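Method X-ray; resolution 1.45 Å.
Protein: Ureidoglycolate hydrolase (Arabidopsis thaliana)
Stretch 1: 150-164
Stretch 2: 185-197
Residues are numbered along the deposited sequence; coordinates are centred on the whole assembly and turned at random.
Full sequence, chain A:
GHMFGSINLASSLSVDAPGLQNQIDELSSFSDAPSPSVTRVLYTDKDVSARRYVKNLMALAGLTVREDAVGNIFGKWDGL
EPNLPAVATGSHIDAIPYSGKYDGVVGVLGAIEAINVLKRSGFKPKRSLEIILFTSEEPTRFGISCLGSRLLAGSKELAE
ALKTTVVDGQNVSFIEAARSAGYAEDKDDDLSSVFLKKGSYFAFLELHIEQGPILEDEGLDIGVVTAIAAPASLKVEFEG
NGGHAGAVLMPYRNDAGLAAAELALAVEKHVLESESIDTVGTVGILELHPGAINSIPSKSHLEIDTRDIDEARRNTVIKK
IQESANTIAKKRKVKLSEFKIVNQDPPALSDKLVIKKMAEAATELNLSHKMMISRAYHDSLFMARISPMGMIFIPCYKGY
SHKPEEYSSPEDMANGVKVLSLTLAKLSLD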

# COMPACT_ATOMS: atom_id res chain seq x y z
N ARG A 150 23.38 0.07 -16.36
CA ARG A 150 22.87 -0.80 -17.41
C ARG A 150 22.89 -0.07 -18.75
O ARG A 150 23.17 -0.68 -19.79
CB ARG A 150 21.44 -1.27 -17.11
CG ARG A 150 21.31 -2.31 -16.02
CD ARG A 150 19.81 -2.61 -15.82
NE ARG A 150 19.51 -3.45 -14.66
CZ ARG A 150 19.51 -4.77 -14.67
NH1 ARG A 150 19.83 -5.44 -15.79
NH2 ARG A 150 19.21 -5.44 -13.57
N LEU A 151 22.61 1.23 -18.72
CA LEU A 151 22.70 2.05 -19.92
C LEU A 151 24.14 2.30 -20.35
O LEU A 151 24.46 2.20 -21.54
CB LEU A 151 21.97 3.38 -19.75
CG LEU A 151 20.44 3.31 -19.76
CD1 LEU A 151 19.84 4.66 -19.42
CD2 LEU A 151 19.92 2.81 -21.11
N LEU A 152 25.02 2.61 -19.41
CA LEU A 152 26.43 2.78 -19.77
C LEU A 152 26.97 1.51 -20.43
O LEU A 152 27.78 1.58 -21.35
CB LEU A 152 27.27 3.15 -18.54
CG LEU A 152 26.93 4.50 -17.91
CD1 LEU A 152 27.60 4.65 -16.56
CD2 LEU A 152 27.36 5.63 -18.83
N ALA A 153 26.49 0.36 -19.97
CA ALA A 153 26.92 -0.93 -20.51
C ALA A 153 26.20 -1.33 -21.81
O ALA A 153 26.38 -2.45 -22.30
CB ALA A 153 26.79 -2.02 -19.46
N GLY A 154 25.36 -0.45 -22.34
CA GLY A 154 24.83 -0.61 -23.68
C GLY A 154 23.55 -1.41 -23.87
O GLY A 154 23.35 -2.01 -24.93
N SER A 155 22.67 -1.41 -22.87
CA SER A 155 21.41 -2.14 -23.01
C SER A 155 20.43 -1.40 -23.92
O SER A 155 19.79 -0.44 -23.50
CB SER A 155 20.76 -2.38 -21.64
OG SER A 155 19.51 -3.03 -21.80
N LYS A 156 20.31 -1.86 -25.16
CA LYS A 156 19.36 -1.26 -26.10
C LYS A 156 17.93 -1.56 -25.66
O LYS A 156 17.03 -0.74 -25.84
CB LYS A 156 19.61 -1.77 -27.52
CG LYS A 156 20.99 -1.41 -28.07
CD LYS A 156 21.05 -1.59 -29.58
CE LYS A 156 22.21 -0.79 -30.18
NZ LYS A 156 21.98 0.69 -30.13
N GLU A 157 17.73 -2.74 -25.08
CA GLU A 157 16.42 -3.14 -24.57
C GLU A 157 15.93 -2.18 -23.50
O GLU A 157 14.77 -1.80 -23.47
CB GLU A 157 16.45 -4.57 -24.03
CG GLU A 157 16.59 -5.65 -25.10
CD GLU A 157 17.92 -5.61 -25.83
OE1 GLU A 157 18.94 -5.22 -25.21
OE2 GLU A 157 17.95 -5.97 -27.03
N LEU A 158 16.83 -1.77 -22.60
CA LEU A 158 16.47 -0.82 -21.56
C LEU A 158 16.20 0.57 -22.13
O LEU A 158 15.22 1.21 -21.76
CB LEU A 158 17.54 -0.76 -20.46
CG LEU A 158 17.32 0.25 -19.33
CD1 LEU A 158 15.99 0.02 -18.60
CD2 LEU A 158 18.49 0.23 -18.35
N ALA A 159 17.08 1.03 -23.01
CA ALA A 159 16.93 2.34 -23.63
C ALA A 159 15.57 2.45 -24.32
O ALA A 159 14.87 3.44 -24.17
CB ALA A 159 18.05 2.60 -24.62
N GLU A 160 15.21 1.41 -25.07
CA GLU A 160 13.92 1.37 -25.76
C GLU A 160 12.75 1.44 -24.78
O GLU A 160 11.83 2.23 -24.95
CB GLU A 160 13.81 0.10 -26.61
CG GLU A 160 14.04 0.33 -28.10
CD GLU A 160 12.97 1.21 -28.74
OE1 GLU A 160 11.79 0.80 -28.74
OE2 GLU A 160 13.32 2.30 -29.23
N ALA A 161 12.81 0.61 -23.74
CA ALA A 161 11.76 0.57 -22.73
C ALA A 161 11.58 1.93 -22.05
O ALA A 161 10.47 2.41 -21.86
CB ALA A 161 12.06 -0.51 -21.70
N LEU A 162 12.70 2.57 -21.68
CA LEU A 162 12.64 3.85 -21.00
C LEU A 162 11.88 4.92 -21.78
O LEU A 162 11.23 5.78 -21.19
CB LEU A 162 14.05 4.34 -20.65
CG LEU A 162 14.75 3.52 -19.56
CD1 LEU A 162 16.18 4.01 -19.40
CD2 LEU A 162 14.00 3.64 -18.25
N LYS A 163 11.97 4.86 -23.10
CA LYS A 163 11.39 5.90 -23.94
C LYS A 163 9.99 5.53 -24.41
O LYS A 163 9.26 6.39 -24.91
CB LYS A 163 12.29 6.16 -25.15
CG LYS A 163 13.69 6.62 -24.78
CD LYS A 163 13.76 8.12 -24.55
CE LYS A 163 13.64 8.88 -25.86
NZ LYS A 163 14.11 10.29 -25.74
N THR A 164 9.60 4.27 -24.24
CA THR A 164 8.32 3.81 -24.78
C THR A 164 7.28 3.34 -23.75
O THR A 164 6.08 3.60 -23.92
CB THR A 164 8.50 2.73 -25.87
OG1 THR A 164 9.07 1.55 -25.30
CG2 THR A 164 9.40 3.24 -26.99
N GLU A 185 14.07 15.96 -22.45
CA GLU A 185 14.03 14.90 -23.45
C GLU A 185 14.53 15.40 -24.79
O GLU A 185 14.25 16.52 -25.21
CB GLU A 185 12.64 14.26 -23.56
CG GLU A 185 11.68 14.96 -24.51
CD GLU A 185 10.37 14.22 -24.66
OE1 GLU A 185 9.37 14.65 -24.05
OE2 GLU A 185 10.34 13.20 -25.39
N ASP A 186 15.32 14.55 -25.45
CA ASP A 186 15.73 14.80 -26.81
C ASP A 186 15.08 13.72 -27.65
O ASP A 186 15.50 12.56 -27.63
CB ASP A 186 17.26 14.74 -26.93
CG ASP A 186 17.75 15.05 -28.34
OD1 ASP A 186 16.93 15.51 -29.17
OD2 ASP A 186 18.95 14.83 -28.61
N LYS A 187 14.03 14.10 -28.37
CA LYS A 187 13.24 13.14 -29.14
C LYS A 187 14.05 12.52 -30.27
O LYS A 187 13.63 11.53 -30.88
CB LYS A 187 11.97 13.82 -29.67
CG LYS A 187 11.07 14.36 -28.57
CD LYS A 187 10.25 15.56 -29.02
CE LYS A 187 9.15 15.17 -30.00
NZ LYS A 187 8.33 16.36 -30.41
N ASP A 188 15.22 13.09 -30.54
CA ASP A 188 16.15 12.52 -31.51
C ASP A 188 17.07 11.51 -30.83
O ASP A 188 17.69 10.68 -31.50
CB ASP A 188 16.99 13.62 -32.17
CG ASP A 188 16.14 14.72 -32.78
OD1 ASP A 188 15.07 14.41 -33.34
OD2 ASP A 188 16.54 15.90 -32.68
N ASP A 189 17.15 11.59 -29.51
CA ASP A 189 18.02 10.70 -28.74
C ASP A 189 17.24 9.50 -28.20
O ASP A 189 16.32 9.66 -27.40
CB ASP A 189 18.69 11.46 -27.59
CG ASP A 189 19.79 10.66 -26.92
OD1 ASP A 189 20.20 9.60 -27.45
OD2 ASP A 189 20.27 11.10 -25.86
N ASP A 190 17.62 8.31 -28.65
CA ASP A 190 17.02 7.08 -28.14
C ASP A 190 17.78 6.59 -26.92
O ASP A 190 17.65 5.42 -26.54
CB ASP A 190 17.03 6.01 -29.23
CG ASP A 190 18.43 5.68 -29.71
OD1 ASP A 190 19.35 6.49 -29.45
OD2 ASP A 190 18.61 4.62 -30.35
N LEU A 191 18.59 7.48 -26.34
CA LEU A 191 19.42 7.22 -25.14
C LEU A 191 20.70 6.43 -25.44
O LEU A 191 21.47 6.12 -24.53
CB LEU A 191 18.62 6.57 -24.00
CG LEU A 191 17.40 7.36 -23.55
CD1 LEU A 191 16.66 6.63 -22.42
CD2 LEU A 191 17.80 8.76 -23.13
N SER A 192 20.92 6.14 -26.72
CA SER A 192 22.13 5.48 -27.17
C SER A 192 23.36 6.34 -26.86
O SER A 192 24.47 5.83 -26.77
CB SER A 192 22.06 5.20 -28.68
OG SER A 192 23.17 4.45 -29.11
N SER A 193 23.13 7.65 -26.72
CA SER A 193 24.19 8.60 -26.39
C SER A 193 24.87 8.26 -25.06
O SER A 193 26.00 8.66 -24.81
CB SER A 193 23.62 10.01 -26.30
OG SER A 193 22.71 10.12 -25.21
N VAL A 194 24.16 7.51 -24.21
CA VAL A 194 24.65 7.17 -22.88
C VAL A 194 25.67 6.03 -22.93
O VAL A 194 26.56 5.94 -22.09
CB VAL A 194 23.46 6.81 -21.95
CG1 VAL A 194 23.96 6.32 -20.59
CG2 VAL A 194 22.55 8.00 -21.78
N PHE A 195 25.53 5.17 -23.94
CA PHE A 195 26.35 3.96 -24.06
C PHE A 195 27.84 4.28 -24.08
O PHE A 195 28.28 5.18 -24.81
CB PHE A 195 26.03 3.20 -25.35
CG PHE A 195 24.62 2.68 -25.45
CD1 PHE A 195 23.72 2.83 -24.41
CD2 PHE A 195 24.20 2.02 -26.59
CE1 PHE A 195 22.43 2.35 -24.52
CE2 PHE A 195 22.92 1.53 -26.70
CZ PHE A 195 22.03 1.69 -25.66
N LEU A 196 28.61 3.54 -23.29
CA LEU A 196 30.07 3.65 -23.35
C LEU A 196 30.61 2.56 -24.26
O LEU A 196 30.16 1.42 -24.24
CB LEU A 196 30.70 3.49 -21.96
CG LEU A 196 30.24 4.49 -20.90
CD1 LEU A 196 31.04 4.28 -19.63
CD2 LEU A 196 30.36 5.92 -21.42
N LYS A 197 31.60 2.93 -25.06
CA LYS A 197 32.31 1.95 -25.87
C LYS A 197 33.05 0.99 -24.94
O LYS A 197 33.57 1.39 -23.90
CB LYS A 197 33.30 2.66 -26.79
CG LYS A 197 33.32 2.14 -28.22
CD LYS A 197 34.36 1.05 -28.40
CE LYS A 197 35.76 1.61 -28.26
NZ LYS A 197 36.05 2.66 -29.28
O HOH W 1 24.78 2.22 -30.41
O HOH W 2 15.83 12.29 -24.15
O HOH W 3 11.44 11.25 -26.61

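How do the two backbones lie against each other? Stretch 1 is the end of one helix, Arg150 to Leu152, a tight turn, and a second helix from Lys156 to Thr164; stretch 2 runs beside it largely without regular structure. The CA atoms come closest at Leu152 and Phe195, 4.5 Å apart, and there Leu196 N donates to Leu152 O at 2.9 Å in a nearly straight hydrogen bond.

What shapes the turn that meets stretch 2? Gly154 leaves the helix with positive phi in a Schellman motif, its N bonding back to Leu151 O (2.9 Å) and Ser155 N to Arg150 O (3.2 Å). Ser155 then caps the next helix, its OG accepting from Leu158 N at 3.1 Å.

Where does the Phe195 ring go? It lies against this turn, with Gly154 CA over one face, 3.7 Å from the ring centroid, a CH-pi contact. At these backbone angles a CB would jam against the carbonyl O of Ala153, so the backbone itself calls for glycine. At the ring edge sits Lys156 NZ, 3.7 Å from Phe195 CE2; a water bridges that amine to Ser192 OG.

Which apolar side chains fill the rest? Leu151 CB meets Val194 CG1 at 3.6 Å, while Leu152 CD2 reaches Leu196 CG at 3.7 Å. Farther along, Leu191 points toward the second helix, where its CD1 packs 3.9 Å from Leu162 CB. Ala159 CB points toward stretch 2, lying 4.1 Å from Leu191 CB and 4.2 Å from Phe195 CZ.

What holds the far end? Lys163 NZ donates to Asp189 O at 2.8 Å and, weakly, to Asp186 O at 3.3 Å, so one amine gathers carbonyls from both ends of a type I turn. A water also links Lys163 NZ to Glu185 OE2.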